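Local coordinates for protein enoyl-CoA hydratase/isomerase (Mycobacterium avium, PDB 3P5M) that belongs to the crotonase superfamily and probably acts on coenzyme A thioesters as an enoyl-CoA hydratase or isomerase, at residues V104-G107 and C108-L112; A165-A168 and F169-M173; E218-Q221 and A222-E226. All coordinates share one frame; numbering follows the deposited sequence.

Overall arrangement
Following the chain from the N terminus, contact 1 comes first, where strand 102-104 turns into helix 106-113 near the middle of the molecule. Contact 2 comes next and spans helix 165-171 and the turn that ends it, and contact 3 lies last, on helix 217-231. Each is a local turn within one continuous run, so none closes a long loop, and they follow in series without nesting or crossing. Contacts 1 and 2 touch through Leu112 and Met173, and both lean on Phe125. Contact 3 stands with its centre about 16 Å from that of contact 1; Phe106 and Gln221 nevertheless meet the same Val85 of helix 74-90.

Contact 1 of 3, residues V104-G107 and C108-L112; sequences VGFG and CSLAL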
loop_
_atom_site.group_PDB
_atom_site.type_symbol
_atom_site.label_atom_id
_atom_site.label_comp_id
_atom_site.label_asym_id
_atom_site.label_seq_id
_atom_site.Cartn_x
_atom_site.Cartn_y
_atom_site.Cartn_z
ATOM N N VAL B 104 -21.716 12.620 6.613
ATOM C CA VAL B 104 -22.676 11.834 5.851
ATOM C C VAL B 104 -23.567 12.771 5.044
ATOM O O VAL B 104 -23.998 13.825 5.537
ATOM C CB VAL B 104 -23.601 11.007 6.826
ATOM C CG1 VAL B 104 -24.659 10.205 6.074
ATOM C CG2 VAL B 104 -22.762 10.097 7.732
ATOM N N GLY B 105 -23.858 12.363 3.812
ATOM C CA GLY B 105 -24.718 13.163 2.948
ATOM C C GLY B 105 -24.092 14.514 2.714
ATOM O O GLY B 105 -22.913 14.584 2.358
ATOM N N PHE B 106 -24.859 15.582 2.924
ATOM C CA PHE B 106 -24.280 16.942 2.871
ATOM C C PHE B 106 -23.095 17.177 3.838
ATOM O O PHE B 106 -22.273 18.060 3.602
ATOM C CB PHE B 106 -25.329 18.039 3.131
ATOM C CG PHE B 106 -24.733 19.423 3.116
ATOM C CD1 PHE B 106 -24.383 20.024 1.906
ATOM C CD2 PHE B 106 -24.429 20.078 4.296
ATOM C CE1 PHE B 106 -23.786 21.263 1.876
ATOM C CE2 PHE B 106 -23.839 21.334 4.268
ATOM C CZ PHE B 106 -23.532 21.926 3.059
ATOM N N GLY B 107 -23.019 16.425 4.931
ATOM C CA GLY B 107 -21.836 16.493 5.821
ATOM C C GLY B 107 -20.539 16.128 5.114
ATOM O O GLY B 107 -19.466 16.654 5.430
ATOM N N CYS B 108 -20.631 15.217 4.162
ATOM C CA CYS B 108 -19.494 14.888 3.332
ATOM C C CYS B 108 -19.177 16.048 2.378
ATOM O O CYS B 108 -18.032 16.537 2.307
ATOM C CB CYS B 108 -19.758 13.573 2.557
ATOM S SG CYS B 108 -18.346 13.006 1.568
ATOM N N SER B 109 -20.190 16.495 1.637
ATOM C CA SER B 109 -20.037 17.630 0.742
ATOM C C SER B 109 -19.350 18.813 1.468
ATOM O O SER B 109 -18.425 19.427 0.919
ATOM C CB SER B 109 -21.410 18.066 0.243
ATOM O OG SER B 109 -22.139 16.963 -0.286
ATOM N N LEU B 110 -19.812 19.108 2.693
ATOM C CA LEU B 110 -19.316 20.227 3.512
ATOM C C LEU B 110 -17.799 20.135 3.806
ATOM O O LEU B 110 -17.031 21.105 3.603
ATOM C CB LEU B 110 -20.081 20.236 4.844
ATOM C CG LEU B 110 -19.871 21.322 5.893
ATOM C CD1 LEU B 110 -20.170 22.676 5.305
ATOM C CD2 LEU B 110 -20.887 21.027 6.993
ATOM N N ALA B 111 -17.395 18.990 4.342
ATOM C CA ALA B 111 -15.992 18.739 4.684
ATOM C C ALA B 111 -15.171 18.886 3.403
ATOM O O ALA B 111 -14.156 19.577 3.376
ATOM C CB ALA B 111 -15.838 17.339 5.249
ATOM N N LEU B 112 -15.637 18.277 2.322
ATOM C CA LEU B 112 -14.842 18.241 1.072
ATOM C C LEU B 112 -14.795 19.560 0.296
ATOM O O LEU B 112 -13.903 19.782 -0.533
ATOM C CB LEU B 112 -15.286 17.080 0.181
ATOM C CG LEU B 112 -15.254 15.700 0.834
ATOM C CD1 LEU B 112 -15.495 14.608 -0.194
ATOM C CD2 LEU B 112 -13.910 15.440 1.542
#
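Phe106 and Leu110, one helical turn apart, make the apolar part of this contact. The Phe106 ring meets Ser109 CB and Leu110 CB obliquely. CE2 of Phe106 lies 4.0 Å from both CB and CD2 of Leu110. At the opposite corner of the ring, Phe106 CD1 rests 3.9 Å from Ser109 CB. With CG of Leu110 anti to the backbone N (chi1 -176°), the branch turns toward Phe106, and chi2 (58°) then sets the methyls, CD1 near CE2 and CZ of the ring and CD2 near CE2. Both side chains then pack into helix 74-90, on Val84, Val85 and Ile88, and reach Leu35 and Leu38 of helix 32-47.

The polar part is backbone. Gly105, with positive phi, is the N-cap residue, and its carbonyl takes two donors. Cys108 N binds Gly105 O at 3.0 Å from well above the carbonyl plane, and Ser109 N adds a weak bond to Gly105 O at 3.4 Å. One residue on, Leu110 N to Phe106 O is short at 2.8 Å, and the following Ala111 N to Gly107 O bond is weak. Ser109 OG leaves the turn to bond Asp137 O, tying the helix start to the loop that carries Asp137, while the carbonyl of Leu112 receives Arg150 of a second subunit.

The arrangement fits the crotonase fold, where a glycine-rich turn leads into a central helix. In relatives, a peptide N-H at the start of the equivalent helix contributes to the oxyanion hole that polarises the thioester carbonyl, and the same probably holds here.

Contact 2 of 3, residues A165-A168 and F169-M173; sequences AATA and FEWGM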
loop_
_atom_site.group_PDB
_atom_site.type_symbol
_atom_site.label_atom_id
_atom_site.label_comp_id
_atom_site.label_asym_id
_atom_site.label_seq_id
_atom_site.Cartn_x
_atom_site.Cartn_y
_atom_site.Cartn_z
ATOM N N ALA B 165 -11.694 7.028 7.291
ATOM C CA ALA B 165 -10.709 8.111 7.173
ATOM C C ALA B 165 -9.448 7.632 6.454
ATOM O O ALA B 165 -8.970 8.316 5.591
ATOM C CB ALA B 165 -10.349 8.678 8.522
ATOM N N ALA B 166 -8.945 6.457 6.805
ATOM C CA ALA B 166 -7.714 5.895 6.213
ATOM C C ALA B 166 -7.844 5.722 4.685
ATOM O O ALA B 166 -6.965 6.116 3.950
ATOM C CB ALA B 166 -7.397 4.530 6.849
ATOM N N THR B 167 -8.952 5.120 4.240
ATOM C CA THR B 167 -9.242 4.919 2.821
ATOM C C THR B 167 -9.404 6.249 2.079
ATOM O O THR B 167 -8.827 6.410 1.009
ATOM C CB THR B 167 -10.498 4.072 2.661
ATOM O OG1 THR B 167 -10.286 2.845 3.339
ATOM C CG2 THR B 167 -10.837 3.795 1.179
ATOM N N ALA B 168 -10.148 7.201 2.677
ATOM C CA ALA B 168 -10.308 8.532 2.112
ATOM C C ALA B 168 -8.956 9.172 1.898
ATOM O O ALA B 168 -8.706 9.734 0.835
ATOM C CB ALA B 168 -11.188 9.438 2.990
ATOM N N PHE B 169 -8.082 9.093 2.893
ATOM C CA PHE B 169 -6.715 9.604 2.694
ATOM C C PHE B 169 -5.913 8.959 1.529
ATOM O O PHE B 169 -5.209 9.673 0.754
ATOM C CB PHE B 169 -5.927 9.479 3.991
ATOM C CG PHE B 169 -4.543 10.026 3.902
ATOM C CD1 PHE B 169 -4.335 11.409 3.906
ATOM C CD2 PHE B 169 -3.440 9.164 3.819
ATOM C CE1 PHE B 169 -3.047 11.932 3.838
ATOM C CE2 PHE B 169 -2.143 9.672 3.744
ATOM C CZ PHE B 169 -1.944 11.068 3.758
ATOM N N GLU B 170 -5.969 7.628 1.431
ATOM C CA GLU B 170 -5.232 6.899 0.387
ATOM C C GLU B 170 -5.692 7.298 -1.025
ATOM O O GLU B 170 -4.881 7.367 -1.980
ATOM C CB GLU B 170 -5.443 5.401 0.531
ATOM C CG GLU B 170 -4.839 4.766 1.729
ATOM C CD GLU B 170 -5.320 3.316 1.925
ATOM O OE1 GLU B 170 -5.818 2.696 0.947
ATOM O OE2 GLU B 170 -5.210 2.805 3.066
ATOM N N TRP B 171 -7.008 7.517 -1.128
ATOM C CA TRP B 171 -7.689 7.892 -2.343
ATOM C C TRP B 171 -7.419 9.322 -2.737
ATOM O O TRP B 171 -7.720 9.684 -3.858
ATOM C CB TRP B 171 -9.205 7.751 -2.132
ATOM C CG TRP B 171 -9.708 6.326 -2.136
ATOM C CD1 TRP B 171 -8.957 5.156 -2.142
ATOM C CD2 TRP B 171 -11.070 5.925 -2.089
ATOM N NE1 TRP B 171 -9.794 4.069 -2.158
ATOM C CE2 TRP B 171 -11.094 4.505 -2.125
ATOM C CE3 TRP B 171 -12.291 6.629 -2.068
ATOM C CZ2 TRP B 171 -12.301 3.768 -2.096
ATOM C CZ3 TRP B 171 -13.469 5.891 -2.048
ATOM C CH2 TRP B 171 -13.462 4.469 -2.072
ATOM N N GLY B 172 -6.954 10.155 -1.801
ATOM C CA GLY B 172 -6.758 11.611 -2.088
ATOM C C GLY B 172 -8.031 12.431 -1.927
ATOM O O GLY B 172 -8.128 13.576 -2.453
ATOM N N MET B 173 -9.008 11.870 -1.165
ATOM C CA MET B 173 -10.246 12.588 -0.873
ATOM C C MET B 173 -10.004 13.749 0.067
ATOM O O MET B 173 -10.630 14.785 -0.042
ATOM C CB MET B 173 -11.278 11.655 -0.198
ATOM C CG MET B 173 -12.719 12.208 -0.153
ATOM S SD MET B 173 -13.871 11.294 0.956
ATOM C CE MET B 173 -13.983 9.798 -0.032
#
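Phe169 N bonds Ala165 O at 2.9 Å, the first of the regular rungs in a short helix that ends in a Schellman motif. Phe169 turns its ring away from the preceding turn and toward Ile177 of strand 176-177, where Ala165 also packs, so this side of the helix lies against the end of the main sheet.

Glu170 N follows with a bond to Ala166 O. The acid's CG passes close to that same carbonyl, at 3.4 Å from Ala166 O, before the extended chain runs on at the exposed surface.

Trp171 N donates to Thr167 O at 3.0 Å. The two side chains lie alongside each other: Thr167 CG2 sits over one face of the indole, 3.7 Å from the centroid of the five-membered ring, a CH-pi contact displaced toward the rim. With OG1 beside the backbone N (chi1 -58°), the methyl of Thr167 is the branch left to meet the ring, and the hydroxyl bonds Ser164 OG instead. Arg152 adds a cation-pi interaction to the same indole.

Gly172 breaks the helix with positive phi, and its N bonds Phe169 O at 3.1 Å. The outer bond of the Schellman motif joins Met173 N to Ala168 O at 2.9 Å. This wrap turns Met173 inward beside Ile148 and Phe125. Two anti torsions, chi1 and chi2, bring Met173 SD to 3.8 Å from Ala168 CB, and the bend at chi3 (-70°) turns Met173 CE to 4.1 Å from the same Ala168 CB.

Contact 3 of 3, residues E218-Q221 and A222-E226; sequences EPVQ and AIEAE
Val220 O accepts Glu224 N at 2.9 Å, with an N-H...O angle of 159°, and the side chain of the same glutamate lies close to this carbonyl as well. Because CG of Glu224 stands beside its own backbone N (chi1 -68°), it swings back toward the preceding turn and comes to 3.4 Å from Val220 O. Beyond CG the chain is extended, so the carboxylate is carried past the valine, with Glu224 OE2 3.9 Å from Val220 CG1. That methyl is the branch anti to the valine's backbone N, and it flanks the acid without a polar bond. The carboxylate itself is buried and held at both oxygens: OE1 takes the backbone N-H of Gly139, and OE2 is bonded to the hydroxyl of Ser141, at the start of helix 140-143.

The backbone is that of a regular alpha-helix, part of helix 217-231 in the C-terminal helical region of the crotonase fold. Ala222 N to Glu218 O, Ile223 N to Pro219 O and Ala225 N to Gln221 O continue the i to i+4 ladder, the last at 2.9 Å.

Gln221 uses the polar end of its side chain on the same inner side as Glu224. NE2 donates to Gly138 O and, weakly, to Asn82 O of helix 74-90, so two neighbouring turns of this helix grip the loop 138-139.

Ile223 faces another way and packs on Ala211 of a third subunit, near where Val220 meets Ala212 and Glu224 meets Ala208 of that subunit. Its CG1 branch lies back along the helix beside the proline carbonyl, with Ile223 CG1 3.4 Å and CD1 3.5 Å from Pro219 O.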
loop_
_atom_site.group_PDB
_atom_site.type_symbol
_atom_site.label_atom_id
_atom_site.label_comp_id
_atom_site.label_asym_id
_atom_site.label_seq_id
_atom_site.Cartn_x
_atom_site.Cartn_y
_atom_site.Cartn_z
ATOM N N GLU B 218 -21.361 24.947 -10.353
ATOM C CA GLU B 218 -22.708 25.517 -10.474
ATOM C C GLU B 218 -23.677 24.655 -11.315
ATOM O O GLU B 218 -24.754 24.301 -10.812
ATOM C CB GLU B 218 -22.656 26.978 -10.965
ATOM C CG GLU B 218 -23.820 27.852 -10.520
ATOM C CD GLU B 218 -23.772 29.250 -11.122
ATOM O OE1 GLU B 218 -23.617 29.388 -12.351
ATOM O OE2 GLU B 218 -23.884 30.220 -10.368
ATOM N N PRO B 219 -23.322 24.324 -12.592
ATOM C CA PRO B 219 -24.279 23.494 -13.353
ATOM C C PRO B 219 -24.613 22.157 -12.642
ATOM O O PRO B 219 -25.755 21.677 -12.712
ATOM C CB PRO B 219 -23.552 23.180 -14.680
ATOM C CG PRO B 219 -22.298 23.937 -14.688
ATOM C CD PRO B 219 -22.163 24.735 -13.406
ATOM N N VAL B 220 -23.626 21.560 -11.970
ATOM C CA VAL B 220 -23.864 20.296 -11.290
ATOM C C VAL B 220 -24.798 20.492 -10.085
ATOM O O VAL B 220 -25.678 19.673 -9.862
ATOM C CB VAL B 220 -22.558 19.568 -10.866
ATOM C CG1 VAL B 220 -22.867 18.403 -9.921
ATOM C CG2 VAL B 220 -21.811 19.067 -12.078
ATOM N N GLN B 221 -24.606 21.582 -9.337
ATOM C CA GLN B 221 -25.488 21.900 -8.198
ATOM C C GLN B 221 -26.945 22.095 -8.663
ATOM O O GLN B 221 -27.858 21.605 -8.023
ATOM C CB GLN B 221 -24.977 23.130 -7.428
ATOM C CG GLN B 221 -23.778 22.848 -6.433
ATOM C CD GLN B 221 -23.282 24.118 -5.759
ATOM O OE1 GLN B 221 -23.478 25.207 -6.295
ATOM N NE2 GLN B 221 -22.638 23.998 -4.586
ATOM N N ALA B 222 -27.137 22.770 -9.794
ATOM C CA ALA B 222 -28.464 22.925 -10.398
ATOM C C ALA B 222 -29.115 21.596 -10.828
ATOM O O ALA B 222 -30.324 21.420 -10.720
ATOM C CB ALA B 222 -28.396 23.869 -11.563
ATOM N N ILE B 223 -28.312 20.673 -11.340
ATOM C CA ILE B 223 -28.807 19.355 -11.660
ATOM C C ILE B 223 -29.202 18.596 -10.400
ATOM O O ILE B 223 -30.246 17.959 -10.399
ATOM C CB ILE B 223 -27.832 18.581 -12.513
ATOM C CG1 ILE B 223 -27.795 19.232 -13.917
ATOM C CG2 ILE B 223 -28.235 17.100 -12.572
ATOM C CD1 ILE B 223 -26.535 18.895 -14.732
ATOM N N GLU B 224 -28.384 18.669 -9.344
ATOM C CA GLU B 224 -28.686 17.967 -8.088
ATOM C C GLU B 224 -29.953 18.519 -7.445
ATOM O O GLU B 224 -30.734 17.759 -6.905
ATOM C CB GLU B 224 -27.519 18.075 -7.067
ATOM C CG GLU B 224 -26.220 17.311 -7.475
ATOM C CD GLU B 224 -25.075 17.478 -6.451
ATOM O OE1 GLU B 224 -25.194 18.329 -5.540
ATOM O OE2 GLU B 224 -24.047 16.771 -6.594
ATOM N N ALA B 225 -30.116 19.849 -7.473
ATOM C CA ALA B 225 -31.301 20.512 -6.932
ATOM C C ALA B 225 -32.559 20.117 -7.711
ATOM O O ALA B 225 -33.592 19.831 -7.108
ATOM C CB ALA B 225 -31.110 22.037 -6.938
ATOM N N GLU B 226 -32.482 20.071 -9.041
ATOM C CA GLU B 226 -33.647 19.570 -9.823
ATOM C C GLU B 226 -33.959 18.093 -9.546
ATOM O O GLU B 226 -35.132 17.704 -9.430
ATOM C CB GLU B 226 -33.442 19.757 -11.334
ATOM C CG GLU B 226 -34.658 19.374 -12.113
ATOM C CD GLU B 226 -34.506 19.554 -13.596
ATOM O OE1 GLU B 226 -33.634 20.327 -14.032
ATOM O OE2 GLU B 226 -35.275 18.909 -14.335
#